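Local atomic coordinates of phosphodiesterase (Salpingoeca rosetta, PDB entry 7CJ3), a protein that belongs to the microbial (bacteriorhodopsin-like) rhodopsin family and carries retinal within a bundle of membrane-spanning helices. Residues V51-F55 with N124-L128; Y192-M196 with I229-S234; M199-G204 with L225-V230. All coordinates share one frame. Numbering follows the deposited sequence.

Interaction 1: residues V51-F55 with N124-L128; sequences VFAKF and NPVWL
Residues 51-54 are the last turn of helix 45-54, closed by a weak Phe55 N to Val51 O hydrogen bond of 3.0 Å; Phe55 then leaves helical geometry (phi/psi -132/85°). Opposite, 124-128 runs extended through strand 125-126 to Trp127, the N-cap position of helix 128-149. The nearest CA pair is Val51-Pro125, 7.8 Å, and no hydrogen bond crosses. Apolar contacts do the joining. Val51 (chi1 t) points at the other segment, its CG1 4.0 Å from Pro125 CG and 3.7 Å from Trp127 CH2, while Phe55 (chi1 m) sets CE2 4.1 Å from Pro125 CD. Phe55 CZ also comes to 4.0 Å of the amide oxygen Asn124 OD1, a plain van der Waals approach. In the aromatic pair, Phe52 and the six-membered ring of Trp127, both chi1 m, are nearly parallel (12°) but slid apart: centroids lie 5.9 Å apart, and Phe52 CZ is 4.2 Å from Trp127 CH2. Tyr62, edge-to-face with Trp127, and Phe250 extend the cluster. Such packing seats a short helix against the two-stranded antiparallel hairpin 117-118/125-126, at one end of the rhodopsin-type helical bundle.

Interaction 2: residues Y192-M196 with I229-S234; sequences YIYVM and IVMSWS. With RET (retinal), chain K; OLC ((2R)-2,3-dihydroxypropyl (9Z)-octadec-9-enoate), chain O.
The retinal pocket draws Tyr192 and Trp233 from two neighbouring transmembrane helices, and this contact joins them beside the ligand. Segments 192-196 and 229-233 are helical and run antiparallel, at 153°, with axes no closer than 11.8 Å; the nearest CA pairs are Met196-Val230 (6.8 Å) and Tyr192-Ser234 (8.9 Å). Large side chains bridge that gap. Tyr192 (chi1 t, chi2 84°) reaches across so that its OH donates a 2.7 Å hydrogen bond to Ser234 OG, which in turn donates to Val230 O at 2.8 Å, a relay tying the phenol to helix 219-233. Tyr192 CE1 lies 4.1 Å from Trp233 CB. One turn on, Met196 (chi1 and chi2 m) places CE 3.7 Å from Ile229 CG2 and 3.5 Å from Trp233 CE3; its SD is 5.4 Å from the centroid of the Trp233 six-membered ring, an oblique Met-aromatic contact. Retinal touches Tyr192 and Trp233, two of the 15 residues of its pocket: C18 is 3.4 Å from Tyr192 CB, and C20 lies over one face of the Trp233 indole, 3.5 Å from CE2. Aromatic side chains packed along the polyene and near the ionone ring are characteristic of the retinal pocket of microbial rhodopsins.

Interaction 3: residues M199-G204 with L225-V230; sequences MWGMFG and LRCEIV. With OLC ((2R)-2,3-dihydroxypropyl (9Z)-octadec-9-enoate), chain N.
Segments 199-204 and 225-230 are helical throughout and run almost exactly antiparallel, 170° between their directions, with axes 9.9 Å apart at closest approach and Trp200-Arg226 the nearest CA pair (5.8 Å). This is the packing of adjacent transmembrane helices in a rhodopsin-type bundle, here with a knobs-into-holes element: Arg226 is the knob, seated among Met199, Trp200, Phe203 and Gly204. Its side chain is extended beyond chi1 (p, then t and t), which brings the guanidinium flat against the indole of Trp200 (chi1 t), centres 4.0 Å apart and planes at 11°. Two contacts follow along that face: a cation-pi interaction, Arg226 CZ being 4.0 Å from the centroid of the Trp200 five-membered ring, and a CH-pi contact, with Arg226 CD 3.7 Å from the centroid of the Trp200 six-membered ring. The same arginine makes a weak hydrogen bond from Arg226 NH1 to Trp200 O (3.4 Å). On the apolar side, Met199 CE lies 3.6 Å from Ile229 CG2 and 3.9 Å from Val230 CG2. Phe203 (chi1 m) brings CE1 to 3.9 Å from Leu225 CB, and its CB to 3.8 Å from Arg226 CD. Cys227 SG comes within 3.9 Å of Trp200 CH2. At Gly204, whose CA is 3.7 Å from Arg226 NH1, a CB would clash with O20 of the bound OLC lipid. That lipid covers the indole face opposite the guanidinium with its C9, and Trp200 NE1 donates a 3.0 Å hydrogen bond to its O19.

Interactions 2 and 3 are successive levels of one interface, both between helices 178-207 and 219-233; they share Ile229 and Val230, and their centres are 9 Å apart. Both are buried, yet their chemistry differs along the bundle. Interaction 2 borders retinal and combines apolar contacts with a hydroxyl-to-hydroxyl hydrogen bond, whereas interaction 3, with closer axes and more buried area (480 against 261 Å²), rests on a stacked arginine beside the ester group of a bound lipid. Interaction 1 is only partly buried and the smallest, at 201 Å². It holds different elements, a short helix and a hairpin strand, without any crossing hydrogen bond, and lies across the chain's centre from interaction 3, about 34 Å between centres.

Interaction 1: residues V51-F55 with N124-L128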
# COMPACT_ATOMS: atom_id res chain seq x y z
N VAL B 51 -7.95 -25.66 4.13
CA VAL B 51 -8.59 -24.32 4.00
C VAL B 51 -7.91 -23.58 2.85
O VAL B 51 -8.65 -23.06 1.97
CB VAL B 51 -8.55 -23.51 5.30
CG1 VAL B 51 -8.78 -22.04 5.06
CG2 VAL B 51 -9.60 -24.02 6.28
N PHE B 52 -6.58 -23.55 2.87
CA PHE B 52 -5.75 -22.82 1.88
C PHE B 52 -5.76 -23.57 0.54
O PHE B 52 -5.50 -22.93 -0.47
CB PHE B 52 -4.35 -22.54 2.43
CG PHE B 52 -4.30 -21.48 3.51
CD1 PHE B 52 -4.72 -20.18 3.25
CD2 PHE B 52 -3.81 -21.77 4.77
CE1 PHE B 52 -4.69 -19.21 4.25
CE2 PHE B 52 -3.75 -20.79 5.76
CZ PHE B 52 -4.20 -19.52 5.51
N ALA B 53 -6.08 -24.87 0.53
CA ALA B 53 -6.24 -25.68 -0.71
C ALA B 53 -7.62 -25.45 -1.33
O ALA B 53 -7.72 -25.46 -2.57
CB ALA B 53 -6.00 -27.13 -0.42
N LYS B 54 -8.67 -25.27 -0.53
CA LYS B 54 -10.05 -25.02 -1.03
C LYS B 54 -10.14 -23.57 -1.53
O LYS B 54 -10.99 -23.28 -2.41
CB LYS B 54 -11.06 -25.31 0.08
CG LYS B 54 -12.54 -25.20 -0.29
CD LYS B 54 -13.48 -25.09 0.88
CE LYS B 54 -14.94 -25.25 0.47
NZ LYS B 54 -15.32 -26.66 0.16
N PHE B 55 -9.31 -22.69 -0.97
CA PHE B 55 -9.35 -21.21 -1.14
C PHE B 55 -7.94 -20.73 -1.46
O PHE B 55 -7.20 -20.35 -0.52
CB PHE B 55 -9.87 -20.55 0.13
CG PHE B 55 -11.27 -20.94 0.58
CD1 PHE B 55 -12.33 -20.97 -0.31
CD2 PHE B 55 -11.53 -21.20 1.92
CE1 PHE B 55 -13.61 -21.28 0.12
CE2 PHE B 55 -12.82 -21.51 2.35
CZ PHE B 55 -13.85 -21.55 1.44
N ASN B 124 -17.45 -21.93 7.08
CA ASN B 124 -16.32 -21.08 6.63
C ASN B 124 -15.42 -20.83 7.82
O ASN B 124 -15.87 -20.90 8.96
CB ASN B 124 -16.80 -19.74 6.03
CG ASN B 124 -17.22 -19.83 4.57
OD1 ASN B 124 -16.96 -20.82 3.91
ND2 ASN B 124 -17.87 -18.81 4.07
N PRO B 125 -14.12 -20.54 7.61
CA PRO B 125 -13.22 -20.26 8.74
C PRO B 125 -13.42 -18.87 9.36
O PRO B 125 -13.66 -17.92 8.65
CB PRO B 125 -11.81 -20.42 8.15
CG PRO B 125 -11.98 -20.32 6.63
CD PRO B 125 -13.45 -20.54 6.30
N VAL B 126 -13.32 -18.79 10.68
CA VAL B 126 -13.37 -17.56 11.49
C VAL B 126 -11.95 -17.29 12.00
O VAL B 126 -11.48 -17.99 12.90
CB VAL B 126 -14.35 -17.73 12.67
CG1 VAL B 126 -14.60 -16.42 13.41
CG2 VAL B 126 -15.65 -18.34 12.20
N TRP B 127 -11.27 -16.30 11.41
CA TRP B 127 -9.85 -15.99 11.70
C TRP B 127 -9.80 -15.19 13.00
O TRP B 127 -10.10 -13.95 12.96
CB TRP B 127 -9.25 -15.20 10.55
CG TRP B 127 -9.25 -15.90 9.22
CD1 TRP B 127 -9.70 -15.38 8.04
CD2 TRP B 127 -8.69 -17.18 8.90
NE1 TRP B 127 -9.48 -16.26 7.01
CE2 TRP B 127 -8.87 -17.38 7.51
CE3 TRP B 127 -8.04 -18.18 9.64
CZ2 TRP B 127 -8.44 -18.53 6.86
CZ3 TRP B 127 -7.64 -19.33 8.98
CH2 TRP B 127 -7.81 -19.50 7.61
N LEU B 128 -9.40 -15.86 14.10
CA LEU B 128 -9.32 -15.25 15.45
C LEU B 128 -8.18 -14.21 15.48
O LEU B 128 -8.23 -13.25 16.30
CB LEU B 128 -9.08 -16.39 16.43
CG LEU B 128 -10.29 -17.31 16.63
CD1 LEU B 128 -9.89 -18.66 17.24
CD2 LEU B 128 -11.35 -16.62 17.49

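Interaction 2: residues Y192-M196 with I229-S234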
# COMPACT_ATOMS: atom_id res chain seq x y z
N TYR B 192 -22.25 -0.80 17.32
CA TYR B 192 -21.49 -0.15 16.22
C TYR B 192 -22.16 1.18 15.83
O TYR B 192 -21.38 2.16 15.59
CB TYR B 192 -21.31 -1.10 15.02
CG TYR B 192 -20.71 -0.41 13.82
CD1 TYR B 192 -19.33 -0.24 13.70
CD2 TYR B 192 -21.52 0.12 12.82
CE1 TYR B 192 -18.78 0.41 12.60
CE2 TYR B 192 -20.98 0.76 11.72
CZ TYR B 192 -19.60 0.91 11.61
OH TYR B 192 -19.09 1.56 10.53
N ILE B 193 -23.50 1.25 15.76
CA ILE B 193 -24.25 2.52 15.48
C ILE B 193 -23.99 3.50 16.65
O ILE B 193 -23.64 4.68 16.39
CB ILE B 193 -25.76 2.30 15.29
CG1 ILE B 193 -26.11 1.26 14.23
CG2 ILE B 193 -26.46 3.63 14.98
CD1 ILE B 193 -25.62 1.62 12.86
N TYR B 194 -24.20 3.04 17.89
CA TYR B 194 -23.98 3.84 19.11
C TYR B 194 -22.57 4.45 19.05
O TYR B 194 -22.38 5.65 19.36
CB TYR B 194 -24.23 2.98 20.35
CG TYR B 194 -23.70 3.57 21.63
CD1 TYR B 194 -24.47 4.43 22.40
CD2 TYR B 194 -22.41 3.29 22.05
CE1 TYR B 194 -23.97 5.00 23.56
CE2 TYR B 194 -21.88 3.88 23.18
CZ TYR B 194 -22.66 4.73 23.95
OH TYR B 194 -22.12 5.27 25.08
N VAL B 195 -21.59 3.63 18.65
CA VAL B 195 -20.15 4.00 18.59
C VAL B 195 -19.94 5.08 17.53
O VAL B 195 -19.30 6.12 17.85
CB VAL B 195 -19.29 2.74 18.32
CG1 VAL B 195 -17.89 3.09 17.83
CG2 VAL B 195 -19.21 1.83 19.55
N MET B 196 -20.41 4.84 16.30
CA MET B 196 -20.19 5.78 15.16
C MET B 196 -20.86 7.13 15.46
O MET B 196 -20.32 8.17 15.03
CB MET B 196 -20.73 5.21 13.85
CG MET B 196 -19.92 4.03 13.29
SD MET B 196 -18.22 4.44 12.72
CE MET B 196 -17.30 3.99 14.19
N ILE B 229 -13.88 7.24 8.78
CA ILE B 229 -14.14 6.14 9.74
C ILE B 229 -15.49 5.49 9.40
O ILE B 229 -15.56 4.24 9.31
CB ILE B 229 -14.05 6.70 11.19
CG1 ILE B 229 -12.59 7.04 11.52
CG2 ILE B 229 -14.64 5.74 12.23
CD1 ILE B 229 -12.42 8.00 12.67
N VAL B 230 -16.50 6.31 9.13
CA VAL B 230 -17.87 5.87 8.77
C VAL B 230 -17.82 5.12 7.43
O VAL B 230 -18.41 4.02 7.33
CB VAL B 230 -18.84 7.06 8.76
CG1 VAL B 230 -20.20 6.70 8.16
CG2 VAL B 230 -19.01 7.65 10.16
N MET B 231 -17.13 5.67 6.43
CA MET B 231 -17.12 5.02 5.10
C MET B 231 -16.40 3.68 5.23
O MET B 231 -17.03 2.65 4.94
CB MET B 231 -16.47 5.93 4.05
CG MET B 231 -15.97 5.29 2.78
SD MET B 231 -17.22 5.20 1.45
CE MET B 231 -16.88 3.61 0.70
N SER B 232 -15.16 3.69 5.75
CA SER B 232 -14.25 2.52 5.79
C SER B 232 -14.75 1.43 6.75
O SER B 232 -14.83 0.30 6.33
CB SER B 232 -12.85 2.94 6.14
OG SER B 232 -12.81 3.68 7.35
N TRP B 233 -15.09 1.78 8.00
CA TRP B 233 -15.40 0.79 9.07
C TRP B 233 -16.70 0.07 8.76
O TRP B 233 -16.90 -1.06 9.26
CB TRP B 233 -15.52 1.47 10.44
CG TRP B 233 -14.25 1.95 11.07
CD1 TRP B 233 -13.15 2.49 10.46
CD2 TRP B 233 -13.98 2.00 12.47
NE1 TRP B 233 -12.22 2.85 11.39
CE2 TRP B 233 -12.70 2.56 12.63
CE3 TRP B 233 -14.71 1.64 13.61
CZ2 TRP B 233 -12.14 2.77 13.89
CZ3 TRP B 233 -14.15 1.84 14.85
CH2 TRP B 233 -12.88 2.40 14.98
N SER B 234 -17.59 0.70 7.99
CA SER B 234 -18.93 0.15 7.70
C SER B 234 -18.81 -1.05 6.77
O SER B 234 -19.77 -1.78 6.64
CB SER B 234 -19.82 1.19 7.15
OG SER B 234 -20.28 2.05 8.19
C1 RET K . -18.27 -7.16 12.94
C2 RET K . -19.33 -8.14 13.45
C3 RET K . -20.69 -7.86 12.97
C4 RET K . -21.11 -6.45 13.33
C5 RET K . -20.02 -5.42 13.27
C6 RET K . -18.73 -5.71 12.97
C7 RET K . -17.79 -4.60 12.73
C8 RET K . -16.41 -4.64 12.55
C9 RET K . -15.49 -3.55 12.55
C10 RET K . -14.09 -3.73 12.40
C11 RET K . -13.11 -2.76 12.19
C12 RET K . -11.75 -2.92 11.93
C13 RET K . -10.78 -1.91 11.79
C14 RET K . -9.45 -2.24 11.62
C15 RET K . -8.31 -1.39 11.97
C16 RET K . -17.06 -7.38 13.86
C17 RET K . -17.89 -7.58 11.50
C18 RET K . -20.54 -4.04 13.61
C19 RET K . -15.97 -2.14 12.69
C20 RET K . -11.24 -0.48 11.79
C18 OLC O . -31.31 -4.69 14.57
C10 OLC O . -28.28 2.15 18.80
C9 OLC O . -27.83 3.20 19.49
C17 OLC O . -32.04 -3.94 15.67
C11 OLC O . -29.22 2.23 17.63
C8 OLC O . -28.24 4.62 19.22
C24 OLC O . -31.83 11.17 23.91
C16 OLC O . -31.10 -2.89 16.29
C12 OLC O . -29.94 0.89 17.49
C7 OLC O . -27.48 5.61 20.11
C15 OLC O . -31.75 -1.50 16.49
C13 OLC O . -29.79 0.20 16.13
C6 OLC O . -28.33 6.87 20.21
C14 OLC O . -31.12 -0.39 15.61
C5 OLC O . -27.56 8.17 20.35
C4 OLC O . -26.70 8.14 21.59
C3 OLC O . -27.46 8.16 22.93
C2 OLC O . -28.36 9.39 23.12
C21 OLC O . -29.89 11.79 25.38
C1 OLC O . -28.52 9.79 24.58
C22 OLC O . -30.73 12.21 24.16
O19 OLC O . -28.53 8.94 25.46
O25 OLC O . -31.96 10.88 22.51
O23 OLC O . -31.28 13.54 24.36
O20 OLC O . -28.66 11.19 24.98

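Interaction 3: residues M199-G204 with L225-V230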
# COMPACT_ATOMS: atom_id res chain seq x y z
N MET B 199 -18.73 8.89 18.20
CA MET B 199 -17.47 9.29 17.52
C MET B 199 -17.73 10.56 16.70
O MET B 199 -16.91 11.51 16.81
CB MET B 199 -16.97 8.20 16.57
CG MET B 199 -15.67 8.56 15.89
SD MET B 199 -15.86 9.36 14.25
CE MET B 199 -16.95 8.18 13.45
N TRP B 200 -18.81 10.55 15.91
CA TRP B 200 -19.26 11.69 15.07
C TRP B 200 -19.46 12.91 15.99
O TRP B 200 -18.92 13.99 15.67
CB TRP B 200 -20.51 11.30 14.26
CG TRP B 200 -20.89 12.30 13.20
CD1 TRP B 200 -21.67 13.41 13.35
CD2 TRP B 200 -20.49 12.29 11.81
NE1 TRP B 200 -21.78 14.09 12.17
CE2 TRP B 200 -21.05 13.44 11.22
CE3 TRP B 200 -19.71 11.45 11.03
CZ2 TRP B 200 -20.84 13.76 9.88
CZ3 TRP B 200 -19.51 11.76 9.70
CH2 TRP B 200 -20.08 12.90 9.14
N GLY B 201 -20.09 12.71 17.15
CA GLY B 201 -20.34 13.74 18.17
C GLY B 201 -19.08 14.48 18.61
O GLY B 201 -19.07 15.72 18.54
N MET B 202 -18.06 13.75 19.06
CA MET B 202 -16.88 14.34 19.76
C MET B 202 -16.03 15.13 18.77
O MET B 202 -15.47 16.16 19.17
CB MET B 202 -16.05 13.27 20.49
CG MET B 202 -15.34 12.29 19.59
SD MET B 202 -14.13 11.26 20.50
CE MET B 202 -15.23 10.24 21.49
N PHE B 203 -15.95 14.68 17.51
CA PHE B 203 -15.34 15.46 16.40
C PHE B 203 -16.13 16.75 16.16
O PHE B 203 -15.48 17.77 15.85
CB PHE B 203 -15.32 14.65 15.11
CG PHE B 203 -14.14 13.75 15.01
CD1 PHE B 203 -12.88 14.27 14.77
CD2 PHE B 203 -14.27 12.37 15.15
CE1 PHE B 203 -11.79 13.43 14.65
CE2 PHE B 203 -13.17 11.54 15.05
CZ PHE B 203 -11.93 12.07 14.78
N GLY B 204 -17.46 16.69 16.26
CA GLY B 204 -18.37 17.84 16.13
C GLY B 204 -18.17 18.86 17.24
O GLY B 204 -18.01 20.07 16.93
N LEU B 225 -11.86 13.17 8.84
CA LEU B 225 -11.59 12.01 9.71
C LEU B 225 -12.88 11.26 10.06
O LEU B 225 -12.91 10.03 9.84
CB LEU B 225 -10.83 12.49 10.94
CG LEU B 225 -9.32 12.70 10.71
CD1 LEU B 225 -8.63 13.21 11.98
CD2 LEU B 225 -8.65 11.43 10.22
N ARG B 226 -13.90 11.93 10.60
CA ARG B 226 -15.18 11.27 11.00
C ARG B 226 -15.93 10.67 9.79
O ARG B 226 -16.67 9.67 9.97
CB ARG B 226 -16.07 12.24 11.78
CG ARG B 226 -16.50 13.49 11.02
CD ARG B 226 -17.37 14.35 11.92
NE ARG B 226 -17.92 15.54 11.28
CZ ARG B 226 -18.84 16.33 11.83
NH1 ARG B 226 -19.32 16.08 13.03
NH2 ARG B 226 -19.29 17.39 11.19
N CYS B 227 -15.75 11.24 8.59
CA CYS B 227 -16.31 10.72 7.31
C CYS B 227 -15.51 9.47 6.91
O CYS B 227 -16.10 8.48 6.49
CB CYS B 227 -16.27 11.77 6.19
SG CYS B 227 -17.40 13.17 6.36
N GLU B 228 -14.19 9.50 7.08
CA GLU B 228 -13.30 8.39 6.68
C GLU B 228 -13.69 7.12 7.45
O GLU B 228 -13.80 6.05 6.80
CB GLU B 228 -11.85 8.77 6.93
CG GLU B 228 -10.85 7.88 6.23
CD GLU B 228 -10.43 6.59 6.92
OE1 GLU B 228 -9.99 5.71 6.17
OE2 GLU B 228 -10.54 6.45 8.18
N ILE B 229 -13.88 7.24 8.78
CA ILE B 229 -14.14 6.14 9.74
C ILE B 229 -15.49 5.49 9.40
O ILE B 229 -15.56 4.24 9.31
CB ILE B 229 -14.05 6.70 11.19
CG1 ILE B 229 -12.59 7.04 11.52
CG2 ILE B 229 -14.64 5.74 12.23
CD1 ILE B 229 -12.42 8.00 12.67
N VAL B 230 -16.50 6.31 9.13
CA VAL B 230 -17.87 5.87 8.77
C VAL B 230 -17.82 5.12 7.43
O VAL B 230 -18.41 4.02 7.33
CB VAL B 230 -18.84 7.06 8.76
CG1 VAL B 230 -20.20 6.70 8.16
CG2 VAL B 230 -19.01 7.65 10.16
C18 OLC N . -24.29 0.48 8.04
C10 OLC N . -23.13 9.89 11.55
C9 OLC N . -23.64 11.14 11.55
C17 OLC N . -24.76 1.89 8.37
C11 OLC N . -23.86 8.63 11.91
C8 OLC N . -25.02 11.55 11.93
C24 OLC N . -22.48 20.88 15.04
C16 OLC N . -23.88 2.70 9.35
C12 OLC N . -23.28 7.44 11.18
C7 OLC N . -25.05 13.02 12.35
C15 OLC N . -24.62 3.89 9.98
C13 OLC N . -24.36 6.35 10.89
C6 OLC N . -26.10 13.31 13.42
C14 OLC N . -23.70 5.10 10.21
C5 OLC N . -25.74 12.96 14.89
C4 OLC N . -24.69 13.84 15.65
C3 OLC N . -24.37 15.22 15.04
C2 OLC N . -23.06 15.89 15.51
C21 OLC N . -21.20 19.02 13.83
C1 OLC N . -22.55 16.89 14.44
C22 OLC N . -21.45 20.55 13.96
O19 OLC N . -22.76 16.68 13.24
O25 OLC N . -22.39 22.27 15.33
O23 OLC N . -20.22 21.28 14.23
O20 OLC N . -21.84 18.15 14.79